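MdbA (Actinomyces oris, PDB 4Z7X) acts as a thiol-disulfide oxidoreductase, probably introducing disulfide bonds into proteins that feed the sortase-mediated pilus assembly pathway. Local coordinates at residues Met109-Val114 / Leu124-Ala129; Ala39-Gly44 / Phe63-Ser68; Pro15-Gly20 / Arg191-Thr196; Ala71-Leu76 / Val206-Leu211. One frame throughout, in Å; residues are numbered along the deposited sequence. Where two conformers were deposited one is given.

Contact 1 (Met109-Val114 / Leu124-Ala129)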
loop_
_atom_site.group_PDB
_atom_site.type_symbol
_atom_site.label_atom_id
_atom_site.label_comp_id
_atom_site.label_asym_id
_atom_site.label_seq_id
_atom_site.Cartn_x
_atom_site.Cartn_y
_atom_site.Cartn_z
HETATM N N MSE A 109 7.530 -0.790 -6.622
HETATM C CA MSE A 109 7.416 -2.005 -5.808
HETATM C C MSE A 109 8.780 -2.571 -5.403
HETATM O O MSE A 109 8.950 -3.098 -4.311
HETATM C CB MSE A 109 6.486 -3.048 -6.436
HETATM C CG MSE A 109 5.058 -2.552 -6.331
HETATM SE SE MSE A 109 3.761 -3.835 -7.022
HETATM C CE MSE A 109 4.057 -5.238 -5.715
ATOM N N ASN A 110 9.771 -2.491 -6.276
ATOM C CA ASN A 110 11.089 -2.946 -5.893
ATOM C C ASN A 110 11.693 -2.101 -4.774
ATOM O O ASN A 110 12.286 -2.635 -3.846
ATOM C CB ASN A 110 11.995 -3.000 -7.129
ATOM C CG ASN A 110 11.832 -4.307 -7.869
ATOM O OD1 ASN A 110 12.199 -5.331 -7.326
ATOM N ND2 ASN A 110 11.289 -4.293 -9.086
ATOM N N ALA A 111 11.509 -0.779 -4.827
ATOM C CA ALA A 111 12.017 0.079 -3.764
ATOM C C ALA A 111 11.209 -0.156 -2.472
ATOM O O ALA A 111 11.779 -0.244 -1.392
ATOM C CB ALA A 111 11.929 1.543 -4.151
HETATM N N MSE A 112 9.901 -0.308 -2.600
HETATM C CA MSE A 112 9.052 -0.603 -1.440
HETATM C C MSE A 112 9.436 -1.916 -0.808
HETATM O O MSE A 112 9.404 -2.050 0.411
HETATM C CB MSE A 112 7.567 -0.621 -1.825
HETATM C CG MSE A 112 6.640 -0.957 -0.634
HETATM SE SE MSE A 112 6.923 0.152 1.010
HETATM C CE MSE A 112 5.771 1.613 0.398
ATOM N N GLY A 113 9.816 -2.914 -1.612
ATOM C CA GLY A 113 10.236 -4.203 -1.054
ATOM C C GLY A 113 11.462 -4.044 -0.166
ATOM O O GLY A 113 11.551 -4.634 0.917
ATOM N N VAL A 114 12.413 -3.229 -0.613
ATOM C CA VAL A 114 13.609 -2.972 0.193
ATOM C C VAL A 114 13.210 -2.265 1.493
ATOM O O VAL A 114 13.681 -2.610 2.565
ATOM C CB VAL A 114 14.608 -2.078 -0.589
ATOM C CG1 VAL A 114 15.765 -1.646 0.305
ATOM C CG2 VAL A 114 15.140 -2.744 -1.863
ATOM N N LEU A 124 4.991 2.998 5.721
ATOM C CA LEU A 124 3.746 3.699 5.379
ATOM C C LEU A 124 4.013 5.124 4.865
ATOM O O LEU A 124 3.361 5.594 3.922
ATOM C CB LEU A 124 2.757 3.629 6.547
ATOM C CG LEU A 124 1.335 4.047 6.242
ATOM C CD1 LEU A 124 0.749 3.262 5.085
ATOM C CD2 LEU A 124 0.471 3.904 7.487
ATOM N N SER A 125 5.008 5.796 5.427
ATOM C CA SER A 125 5.397 7.125 4.972
ATOM C C SER A 125 5.982 7.067 3.573
ATOM O O SER A 125 5.760 7.947 2.729
ATOM C CB SER A 125 6.418 7.715 5.922
ATOM O OG SER A 125 5.806 7.999 7.135
ATOM N N PHE A 126 6.726 5.999 3.298
ATOM C CA PHE A 126 7.315 5.840 1.948
ATOM C C PHE A 126 6.227 5.576 0.916
ATOM O O PHE A 126 6.272 6.070 -0.208
ATOM C CB PHE A 126 8.370 4.748 1.947
ATOM C CG PHE A 126 9.086 4.630 0.640
ATOM C CD1 PHE A 126 9.922 5.656 0.180
ATOM C CD2 PHE A 126 8.959 3.508 -0.127
ATOM C CE1 PHE A 126 10.584 5.540 -1.020
ATOM C CE2 PHE A 126 9.634 3.385 -1.358
ATOM C CZ PHE A 126 10.419 4.419 -1.812
ATOM N N HIS A 127 5.250 4.775 1.301
ATOM C CA HIS A 127 4.086 4.544 0.446
ATOM C C HIS A 127 3.455 5.856 0.031
ATOM O O HIS A 127 3.190 6.110 -1.139
ATOM C CB HIS A 127 3.073 3.693 1.230
ATOM C CG HIS A 127 1.797 3.415 0.513
ATOM N ND1 HIS A 127 1.694 2.478 -0.482
ATOM C CD2 HIS A 127 0.556 3.915 0.695
ATOM C CE1 HIS A 127 0.449 2.430 -0.897
ATOM N NE2 HIS A 127 -0.267 3.285 -0.185
ATOM N N ASN A 128 3.200 6.692 1.023
ATOM C CA ASN A 128 2.680 8.027 0.746
ATOM C C ASN A 128 3.591 8.836 -0.157
ATOM O O ASN A 128 3.116 9.553 -1.076
ATOM C CB ASN A 128 2.446 8.792 2.045
ATOM C CG ASN A 128 1.959 10.192 1.784
ATOM O OD1 ASN A 128 0.786 10.389 1.436
ATOM N ND2 ASN A 128 2.834 11.171 1.913
ATOM N N ALA A 129 4.888 8.808 0.139
ATOM C CA ALA A 129 5.808 9.611 -0.621
ATOM C C ALA A 129 5.892 9.188 -2.078
ATOM O O ALA A 129 6.057 10.036 -2.967
ATOM C CB ALA A 129 7.172 9.632 0.055
#
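Met112, present as selenomethionine, reaches from helix 109-114 across to Phe126 and His127. In the conformer described, one of two, CG lies anti to the backbone N (chi1 179°) and CB and CG lead out from the helix. The chain then bends at both later torsions. SE comes to the edge of the Phe126 ring, a Met-aromatic contact with its centroid 5.5 Å from SE. Beyond it the methyl CE turns in against the opposite helix, 3.5 Å from His127 CB and 3.7 Å from Phe126 CD2; these contacts hold for this conformer alone, and the tight 3.3 Å approach of CE to His127 N is therefore less sure. A flexible, unbranched side chain suits this place, because it can thread between two aromatic residues. The helices run nearly antiparallel, at 163°, their local axes 10.5 Å apart. They probably belong to the helical insertion between strand 91-96 and helix 178-190, as in DsbA-like enzymes of the thioredoxin fold. Phe126 meets the first helix with its ring edge: CZ lies 4.0 Å from Ala111 CB, and the small methyl group lets the ring come close to the backbone. Phe168 of helix 168-174 meets the same ring. His127 ND1 is hydrogen-bonded to Tyr65 OH.

Contact 2 (Ala39-Gly44 / Phe63-Ser68). With 3CX ((2S)-3-(cyclohexylamino)-2-hydroxypropane-1-sulfonic acid), chain C.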
loop_
_atom_site.group_PDB
_atom_site.type_symbol
_atom_site.label_atom_id
_atom_site.label_comp_id
_atom_site.label_asym_id
_atom_site.label_seq_id
_atom_site.Cartn_x
_atom_site.Cartn_y
_atom_site.Cartn_z
ATOM N N ALA A 39 0.004 -11.122 -1.378
ATOM C CA ALA A 39 0.821 -9.952 -1.697
ATOM C C ALA A 39 0.586 -8.713 -0.821
ATOM O O ALA A 39 1.281 -7.727 -0.994
ATOM C CB ALA A 39 0.755 -9.581 -3.178
ATOM N N SER A 40 -0.351 -8.796 0.130
ATOM C CA SER A 40 -0.683 -7.628 0.932
ATOM C C SER A 40 0.288 -7.500 2.110
ATOM O O SER A 40 0.998 -8.459 2.496
ATOM C CB SER A 40 -2.135 -7.680 1.468
ATOM O OG SER A 40 -2.384 -8.787 2.345
ATOM N N TRP A 41 0.280 -6.321 2.723
ATOM C CA TRP A 41 0.919 -6.128 4.010
ATOM C C TRP A 41 0.020 -5.312 4.895
ATOM O O TRP A 41 -0.847 -4.593 4.398
ATOM C CB TRP A 41 2.308 -5.538 3.902
ATOM C CG TRP A 41 2.441 -4.123 3.563
ATOM C CD1 TRP A 41 2.719 -3.131 4.443
ATOM C CD2 TRP A 41 2.432 -3.501 2.251
ATOM N NE1 TRP A 41 2.883 -1.947 3.782
ATOM C CE2 TRP A 41 2.700 -2.144 2.440
ATOM C CE3 TRP A 41 2.169 -3.952 0.957
ATOM C CZ2 TRP A 41 2.772 -1.245 1.380
ATOM C CZ3 TRP A 41 2.225 -3.059 -0.101
ATOM C CH2 TRP A 41 2.533 -1.726 0.116
ATOM N N THR A 42 0.231 -5.407 6.207
ATOM C CA THR A 42 -0.749 -4.882 7.138
ATOM C C THR A 42 -0.152 -4.104 8.288
ATOM O O THR A 42 1.009 -4.304 8.631
ATOM C CB THR A 42 -1.671 -5.979 7.735
ATOM O OG1 THR A 42 -0.927 -6.808 8.627
ATOM C CG2 THR A 42 -2.270 -6.853 6.639
ATOM N N TYR A 43 -1.014 -3.251 8.861
ATOM C CA TYR A 43 -0.720 -2.443 10.032
ATOM C C TYR A 43 -1.856 -2.603 11.038
ATOM O O TYR A 43 -3.009 -2.435 10.688
ATOM C CB TYR A 43 -0.594 -0.942 9.657
ATOM C CG TYR A 43 0.484 -0.661 8.617
ATOM C CD1 TYR A 43 1.768 -0.293 8.992
ATOM C CD2 TYR A 43 0.206 -0.765 7.271
ATOM C CE1 TYR A 43 2.755 -0.036 8.071
ATOM C CE2 TYR A 43 1.166 -0.490 6.320
ATOM C CZ TYR A 43 2.460 -0.140 6.720
ATOM O OH TYR A 43 3.407 0.103 5.730
ATOM N N GLY A 44 -1.497 -2.923 12.281
ATOM C CA GLY A 44 -2.454 -2.981 13.381
ATOM C C GLY A 44 -3.222 -4.281 13.649
ATOM O O GLY A 44 -4.093 -4.319 14.519
ATOM N N PHE A 63 -4.645 -1.215 -4.740
ATOM C CA PHE A 63 -4.100 -0.026 -5.404
ATOM C C PHE A 63 -3.008 -0.393 -6.398
ATOM O O PHE A 63 -2.463 -1.501 -6.380
ATOM C CB PHE A 63 -3.526 0.915 -4.351
ATOM C CG PHE A 63 -2.238 0.433 -3.758
ATOM C CD1 PHE A 63 -2.202 -0.444 -2.691
ATOM C CD2 PHE A 63 -1.052 0.751 -4.382
ATOM C CE1 PHE A 63 -0.983 -0.899 -2.223
ATOM C CE2 PHE A 63 0.157 0.313 -3.919
ATOM C CZ PHE A 63 0.194 -0.539 -2.834
ATOM N N ASP A 64 -2.752 0.548 -7.307
ATOM C CA ASP A 64 -1.617 0.518 -8.243
ATOM C C ASP A 64 -0.888 1.864 -8.101
ATOM O O ASP A 64 -1.520 2.919 -8.209
ATOM C CB ASP A 64 -2.148 0.331 -9.680
ATOM C CG ASP A 64 -1.054 0.166 -10.727
ATOM O OD1 ASP A 64 0.070 0.612 -10.488
ATOM O OD2 ASP A 64 -1.341 -0.373 -11.828
ATOM N N TYR A 65 0.403 1.817 -7.845
ATOM C CA TYR A 65 1.231 3.012 -7.787
ATOM C C TYR A 65 1.166 3.913 -9.019
ATOM O O TYR A 65 1.500 5.096 -8.925
ATOM C CB TYR A 65 2.705 2.686 -7.467
ATOM C CG TYR A 65 2.958 2.256 -6.026
ATOM C CD1 TYR A 65 2.648 3.107 -4.988
ATOM C CD2 TYR A 65 3.433 0.995 -5.715
ATOM C CE1 TYR A 65 2.861 2.759 -3.680
ATOM C CE2 TYR A 65 3.639 0.612 -4.403
ATOM C CZ TYR A 65 3.335 1.489 -3.388
ATOM O OH TYR A 65 3.508 1.103 -2.100
ATOM N N SER A 66 0.773 3.358 -10.156
ATOM C CA SER A 66 0.651 4.123 -11.404
ATOM C C SER A 66 -0.776 4.552 -11.754
ATOM O O SER A 66 -1.008 5.071 -12.853
ATOM C CB SER A 66 1.217 3.324 -12.573
ATOM O OG SER A 66 2.616 3.142 -12.430
ATOM N N CYS A 67 -1.686 4.429 -10.786
ATOM C CA CYS A 67 -3.106 4.780 -10.966
ATOM C C CYS A 67 -3.389 6.169 -10.391
ATOM O O CYS A 67 -3.211 6.425 -9.171
ATOM C CB CYS A 67 -4.007 3.715 -10.308
ATOM S SG CYS A 67 -5.757 4.196 -10.253
ATOM N N SER A 68 -3.863 7.066 -11.239
ATOM C CA SER A 68 -4.139 8.433 -10.782
ATOM C C SER A 68 -5.242 8.525 -9.759
ATOM O O SER A 68 -5.184 9.379 -8.875
ATOM C CB SER A 68 -4.438 9.330 -11.996
ATOM O OG SER A 68 -5.633 8.943 -12.652
HETATM O OAA 3CX C . 1.499 -4.884 16.649
HETATM O OAB 3CX C . -0.309 -4.786 14.863
HETATM O OAC 3CX C . 0.978 -4.434 11.998
HETATM O OAD 3CX C . 1.000 -6.713 15.000
HETATM C CAE 3CX C . 5.578 -3.033 7.488
HETATM C CAF 3CX C . 5.422 -4.528 7.404
HETATM C CAG 3CX C . 5.668 -2.442 8.890
HETATM C CAH 3CX C . 4.368 -5.010 8.402
HETATM C CAI 3CX C . 4.658 -2.909 9.910
HETATM C CAJ 3CX C . 3.314 -4.702 11.884
HETATM C CAK 3CX C . 2.193 -4.735 14.108
HETATM N NAL 3CX C . 3.110 -4.875 10.433
HETATM C CAM 3CX C . 2.048 -5.107 12.624
HETATM C CAN 3CX C . 3.786 -4.023 9.403
HETATM S SAO 3CX C . 1.013 -5.278 15.151
#
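The loop Phe63-Ser68 leads from central strand 58-63 of the thioredoxin fold into helix 68-86, where Cys67, at the N-cap, is probably the first cysteine of a redox-active CxxC pair. Trp41 of the short edge strand 41-43 packs on this loop: its CG sits between the backbone N and the carbonyl carbon (chi1 74°), and the far corner of the indole, CH2, does the touching. CH2 lies 3.9 Å from Phe63 CZ, meeting the phenyl ring at its edge, and 3.7 Å from Tyr65 OH, a packing contact near the indole plane; the hydroxyl's hydrogen bond is to His127 ND1. A large flat side chain suits the distance between strand and loop. Phe63 in turn covers one face of Tyr65, with CE2 3.4 Å above the ring. At the other end of the indole, Trp41 NE1 donates in the ring plane to Tyr43 OH at 2.9 Å, so the polar N-H is satisfied inside the buried contact. Tyr43 also lines the ligand pocket, its CE1 3.9 Å from CAG of the bound cyclohexyl group, and Gly44 N donates to the ligand hydroxyl OAC at 2.9 Å. Before the cysteine an Asx turn shapes the loop: Ser66 N donates to Asp64 OD1 at 2.9 Å, nearly straight at 170°, from above the carboxylate plane.

Contact 3 (Pro15-Gly20 / Arg191-Thr196)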
loop_
_atom_site.group_PDB
_atom_site.type_symbol
_atom_site.label_atom_id
_atom_site.label_comp_id
_atom_site.label_asym_id
_atom_site.label_seq_id
_atom_site.Cartn_x
_atom_site.Cartn_y
_atom_site.Cartn_z
ATOM N N PRO A 15 -8.344 -16.128 -0.583
ATOM C CA PRO A 15 -9.635 -15.955 0.071
ATOM C C PRO A 15 -10.418 -14.783 -0.493
ATOM O O PRO A 15 -9.843 -13.773 -0.918
ATOM C CB PRO A 15 -9.256 -15.676 1.509
ATOM C CG PRO A 15 -7.987 -16.430 1.667
ATOM C CD PRO A 15 -7.251 -16.108 0.401
ATOM N N ALA A 16 -11.734 -14.933 -0.504
ATOM C CA ALA A 16 -12.597 -13.884 -0.966
ATOM C C ALA A 16 -12.450 -12.619 -0.125
ATOM O O ALA A 16 -12.138 -12.687 1.080
ATOM C CB ALA A 16 -14.031 -14.353 -0.957
ATOM N N PRO A 17 -12.644 -11.444 -0.768
ATOM C CA PRO A 17 -12.566 -10.220 0.039
ATOM C C PRO A 17 -13.421 -10.235 1.315
ATOM O O PRO A 17 -13.045 -9.670 2.324
ATOM C CB PRO A 17 -13.033 -9.136 -0.942
ATOM C CG PRO A 17 -12.596 -9.659 -2.284
ATOM C CD PRO A 17 -12.740 -11.154 -2.217
ATOM N N SER A 18 -14.558 -10.911 1.277
ATOM C CA SER A 18 -15.406 -11.021 2.449
ATOM C C SER A 18 -14.764 -11.660 3.656
ATOM O O SER A 18 -15.231 -11.469 4.776
ATOM C CB SER A 18 -16.715 -11.757 2.104
ATOM O OG SER A 18 -16.487 -13.050 1.558
ATOM N N GLU A 19 -13.680 -12.403 3.429
ATOM C CA GLU A 19 -12.921 -13.041 4.494
ATOM C C GLU A 19 -11.904 -12.119 5.142
ATOM O O GLU A 19 -11.326 -12.484 6.160
ATOM C CB GLU A 19 -12.185 -14.280 3.954
ATOM C CG GLU A 19 -13.084 -15.371 3.418
ATOM C CD GLU A 19 -13.781 -16.088 4.542
ATOM O OE1 GLU A 19 -15.017 -16.001 4.576
ATOM O OE2 GLU A 19 -13.084 -16.691 5.400
ATOM N N GLY A 20 -11.647 -10.933 4.576
ATOM C CA GLY A 20 -10.721 -10.024 5.254
ATOM C C GLY A 20 -9.284 -10.514 5.178
ATOM O O GLY A 20 -8.802 -10.952 4.119
ATOM N N ARG A 191 -9.610 -12.592 -7.398
ATOM C CA ARG A 191 -10.759 -12.029 -6.721
ATOM C C ARG A 191 -11.689 -11.251 -7.635
ATOM O O ARG A 191 -12.722 -10.684 -7.177
ATOM C CB ARG A 191 -10.252 -11.171 -5.589
ATOM C CG ARG A 191 -9.531 -12.046 -4.588
ATOM C CD ARG A 191 -8.831 -11.215 -3.610
ATOM N NE ARG A 191 -8.470 -12.023 -2.450
ATOM C CZ ARG A 191 -7.389 -11.808 -1.716
ATOM N NH1 ARG A 191 -7.132 -12.567 -0.654
ATOM N NH2 ARG A 191 -6.526 -10.896 -2.095
ATOM N N GLU A 192 -11.323 -11.238 -8.918
ATOM C CA GLU A 192 -12.152 -10.690 -10.002
ATOM C C GLU A 192 -12.556 -9.247 -9.752
ATOM O O GLU A 192 -13.694 -8.827 -9.998
ATOM C CB GLU A 192 -13.369 -11.567 -10.214
ATOM C CG GLU A 192 -12.976 -13.002 -10.578
ATOM C CD GLU A 192 -13.911 -13.681 -11.556
ATOM O OE1 GLU A 192 -13.956 -14.918 -11.511
ATOM O OE2 GLU A 192 -14.571 -13.004 -12.378
ATOM N N LEU A 193 -11.588 -8.491 -9.282
ATOM C CA LEU A 193 -11.791 -7.084 -9.013
ATOM C C LEU A 193 -11.730 -6.349 -10.348
ATOM O O LEU A 193 -11.127 -6.825 -11.317
ATOM C CB LEU A 193 -10.744 -6.584 -8.028
ATOM C CG LEU A 193 -10.765 -7.371 -6.714
ATOM C CD1 LEU A 193 -9.725 -6.777 -5.785
ATOM C CD2 LEU A 193 -12.117 -7.351 -6.034
ATOM N N GLU A 194 -12.378 -5.197 -10.391
ATOM C CA GLU A 194 -12.658 -4.538 -11.657
ATOM C C GLU A 194 -11.802 -3.305 -11.940
ATOM O O GLU A 194 -11.662 -2.913 -13.100
ATOM C CB GLU A 194 -14.148 -4.213 -11.729
ATOM C CG GLU A 194 -14.993 -5.435 -11.344
ATOM C CD GLU A 194 -16.435 -5.378 -11.809
ATOM O OE1 GLU A 194 -17.009 -6.473 -12.064
ATOM O OE2 GLU A 194 -16.997 -4.261 -11.906
ATOM N N GLY A 195 -11.265 -2.684 -10.911
ATOM C CA GLY A 195 -10.459 -1.500 -11.083
ATOM C C GLY A 195 -9.719 -1.127 -9.817
ATOM O O GLY A 195 -9.830 -1.810 -8.791
ATOM N N THR A 196 -8.983 -0.020 -9.890
ATOM C CA THR A 196 -8.289 0.527 -8.717
ATOM C C THR A 196 -8.651 2.022 -8.504
ATOM O O THR A 196 -8.944 2.734 -9.452
ATOM C CB THR A 196 -6.758 0.430 -8.804
ATOM O OG1 THR A 196 -6.312 1.017 -10.027
ATOM C CG2 THR A 196 -6.310 -1.005 -8.769
#
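Arg191 grips the carbonyl of Pro15 side-on, with two guanidinium nitrogens converging on one oxygen. NE donates at 2.7 Å to Pro15 O, almost in line with the carbonyl bond, while NH1 donates to Pro15 O at 3.0 Å on a lone pair, with the more bent N-H...O angle of 134°. The oxygen lies close to the guanidinium plane, so both N-H groups can point at it from the edge of the flat group. NH2 has a different partner, a salt bridge to Asp38 OD2, which helps to fix the rotation of the guanidinium. An arginine suits a spot where a carbonyl and a carboxylate must be met together. The chain bearing it has just left helix 178-190, ended by a Schellman motif at Glu192, and leads to strand 198-201 of the thioredoxin fold, with Thr196 touching Cys67 on the way. Opposite, the N-terminal arm makes a 3-10 turn in which Ala16 O accepts from Glu19 N at 2.8 Å and Pro17 O from Gly20 N at 2.9 Å. Pro17, with no N-H to satisfy, offers hydrocarbon instead: CD passes alongside Arg191 CG at 4.1 Å, and CG approaches Leu193 CD2 at 4.4 Å.

Contact 4 (Ala71-Leu76 / Val206-Leu211)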
loop_
_atom_site.group_PDB
_atom_site.type_symbol
_atom_site.label_atom_id
_atom_site.label_comp_id
_atom_site.label_asym_id
_atom_site.label_seq_id
_atom_site.Cartn_x
_atom_site.Cartn_y
_atom_site.Cartn_z
ATOM N N ALA A 71 -3.642 7.654 -6.546
ATOM C CA ALA A 71 -2.825 8.774 -6.053
ATOM C C ALA A 71 -3.713 9.805 -5.385
ATOM O O ALA A 71 -3.360 10.326 -4.323
ATOM C CB ALA A 71 -2.014 9.401 -7.194
ATOM N N GLN A 72 -4.866 10.100 -5.986
ATOM C CA GLN A 72 -5.805 11.081 -5.424
ATOM C C GLN A 72 -6.337 10.546 -4.094
ATOM O O GLN A 72 -6.486 11.296 -3.117
ATOM C CB GLN A 72 -6.998 11.319 -6.378
ATOM C CG GLN A 72 -6.663 12.053 -7.670
ATOM C CD GLN A 72 -7.872 12.217 -8.590
ATOM O OE1 GLN A 72 -7.970 11.566 -9.634
ATOM N NE2 GLN A 72 -8.802 13.074 -8.197
ATOM N N PHE A 73 -6.644 9.237 -4.066
ATOM C CA PHE A 73 -7.179 8.607 -2.876
ATOM C C PHE A 73 -6.209 8.709 -1.739
ATOM O O PHE A 73 -6.591 9.075 -0.626
ATOM C CB PHE A 73 -7.533 7.135 -3.171
ATOM C CG PHE A 73 -8.232 6.417 -2.035
ATOM C CD1 PHE A 73 -7.488 5.873 -0.989
ATOM C CD2 PHE A 73 -9.631 6.267 -2.022
ATOM C CE1 PHE A 73 -8.117 5.226 0.063
ATOM C CE2 PHE A 73 -10.257 5.604 -0.992
ATOM C CZ PHE A 73 -9.504 5.084 0.059
ATOM N N GLU A 74 -4.960 8.384 -2.007
ATOM C CA GLU A 74 -3.923 8.458 -1.002
ATOM C C GLU A 74 -3.777 9.896 -0.484
ATOM O O GLU A 74 -3.696 10.121 0.739
ATOM C CB GLU A 74 -2.604 7.931 -1.569
ATOM C CG GLU A 74 -1.394 8.198 -0.665
ATOM C CD GLU A 74 -1.376 7.420 0.653
ATOM O OE1 GLU A 74 -0.528 7.773 1.523
ATOM O OE2 GLU A 74 -2.186 6.470 0.796
ATOM N N GLY A 75 -3.748 10.864 -1.402
ATOM C CA GLY A 75 -3.632 12.241 -0.962
ATOM C C GLY A 75 -4.793 12.686 -0.046
ATOM O O GLY A 75 -4.587 13.337 0.967
ATOM N N LEU A 76 -6.013 12.311 -0.391
ATOM C CA LEU A 76 -7.169 12.721 0.364
ATOM C C LEU A 76 -7.236 12.063 1.741
ATOM O O LEU A 76 -7.665 12.678 2.698
ATOM C CB LEU A 76 -8.443 12.394 -0.427
ATOM C CG LEU A 76 -9.791 12.799 0.153
ATOM C CD1 LEU A 76 -9.814 14.308 0.375
ATOM C CD2 LEU A 76 -10.953 12.345 -0.737
ATOM N N VAL A 206 -16.818 -0.936 -0.295
ATOM C CA VAL A 206 -17.041 0.459 0.018
ATOM C C VAL A 206 -17.260 1.227 -1.272
ATOM O O VAL A 206 -16.457 1.138 -2.173
ATOM C CB VAL A 206 -15.861 1.029 0.799
ATOM C CG1 VAL A 206 -16.020 2.521 1.012
ATOM C CG2 VAL A 206 -15.702 0.311 2.157
ATOM N N ASP A 207 -18.361 1.987 -1.334
ATOM C CA ASP A 207 -18.676 2.850 -2.472
ATOM C C ASP A 207 -17.695 4.016 -2.469
ATOM O O ASP A 207 -17.749 4.885 -1.595
ATOM C CB ASP A 207 -20.130 3.346 -2.370
ATOM C CG ASP A 207 -20.555 4.272 -3.512
ATOM O OD1 ASP A 207 -19.731 4.547 -4.404
ATOM O OD2 ASP A 207 -21.741 4.734 -3.515
ATOM N N LEU A 208 -16.816 4.047 -3.471
ATOM C CA LEU A 208 -15.799 5.079 -3.549
ATOM C C LEU A 208 -16.385 6.448 -3.794
ATOM O O LEU A 208 -15.788 7.469 -3.420
ATOM C CB LEU A 208 -14.831 4.776 -4.660
ATOM C CG LEU A 208 -14.021 3.503 -4.550
ATOM C CD1 LEU A 208 -13.280 3.382 -5.863
ATOM C CD2 LEU A 208 -13.064 3.579 -3.384
ATOM N N ASN A 209 -17.581 6.482 -4.373
ATOM C CA ASN A 209 -18.277 7.766 -4.569
ATOM C C ASN A 209 -18.787 8.397 -3.275
ATOM O O ASN A 209 -19.116 9.591 -3.249
ATOM C CB ASN A 209 -19.400 7.619 -5.596
ATOM C CG ASN A 209 -18.891 7.045 -6.919
ATOM O OD1 ASN A 209 -18.209 7.722 -7.669
ATOM N ND2 ASN A 209 -19.237 5.796 -7.209
ATOM N N LYS A 210 -18.861 7.613 -2.202
ATOM C CA LYS A 210 -19.235 8.178 -0.922
ATOM C C LYS A 210 -18.033 8.669 -0.132
ATOM O O LYS A 210 -18.201 9.250 0.910
ATOM C CB LYS A 210 -20.077 7.192 -0.116
ATOM C CG LYS A 210 -21.396 6.862 -0.808
ATOM C CD LYS A 210 -22.598 6.956 0.128
ATOM C CE LYS A 210 -23.891 7.199 -0.648
ATOM N NZ LYS A 210 -24.328 6.010 -1.436
ATOM N N LEU A 211 -16.822 8.478 -0.650
ATOM C CA LEU A 211 -15.626 8.902 0.070
ATOM C C LEU A 211 -15.047 10.132 -0.585
ATOM O O LEU A 211 -14.005 10.063 -1.204
ATOM C CB LEU A 211 -14.569 7.797 0.062
ATOM C CG LEU A 211 -15.015 6.419 0.555
ATOM C CD1 LEU A 211 -13.926 5.395 0.307
ATOM C CD2 LEU A 211 -15.359 6.501 2.022
#
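Phe73 extends its ring from helix 71-76 towards two leucines of the loop 206-211, Leu208 and Leu211. One ring atom, CE2, does the touching: it lies 3.9 Å from Leu211 CD1, which sits at the ring edge near its plane, and 4.2 Å from Leu208 CD2, which comes in obliquely. With CG anti to the backbone N (chi1 -174°), the phenyl group stands well out from the helix, and a broad apolar ring can therefore reach two branched partners at once. Leu76, one turn further on and directed to the same side, adds CD2 at 3.8 Å from Leu211 O, a packing contact of methyl with carbonyl. Leu211 is largely buried, and helix 216-222 packs on it as well, through Leu217. The loop keeps its shape with polar bonds on the side away from the helix. Asp207 OD1 accepts from Asn209 N at 2.9 Å, an Asx turn, and from Asn209 ND2 at 3.1 Å, this second bond falling on the syn lone pair. Its other oxygen, OD2, forms a salt bridge with Lys210 NZ at 3.6 Å. Val199 of strand 198-201 touches both Phe73 and Leu208, so the contact continues into the sheet. Packing of the helix that carries the CxxC sequence against the sheet and the loop beyond its last hairpin belongs to the thioredoxin fold.

The chain opens contact 3 first, at the N-terminal arm, and closes it only at 191-196, so that contacts 1 and 2 are nested inside its long loop. Contact 2 closes early, joining the edge strand 41-43 to the run-in to the CxxC helix. Contact 4 opens on that helix almost at once and closes last, at 206-211, which makes contacts 3 and 4 cross. Contact 1 lies within the loop of contact 4 and pairs two helices of the probable insertion. Contacts 1 and 2 touch and share the buried core, while contacts 2 and 3 meet beside the start of helix 68-86. Arm, sheet, helical insert and C-terminal loop are thus tied together.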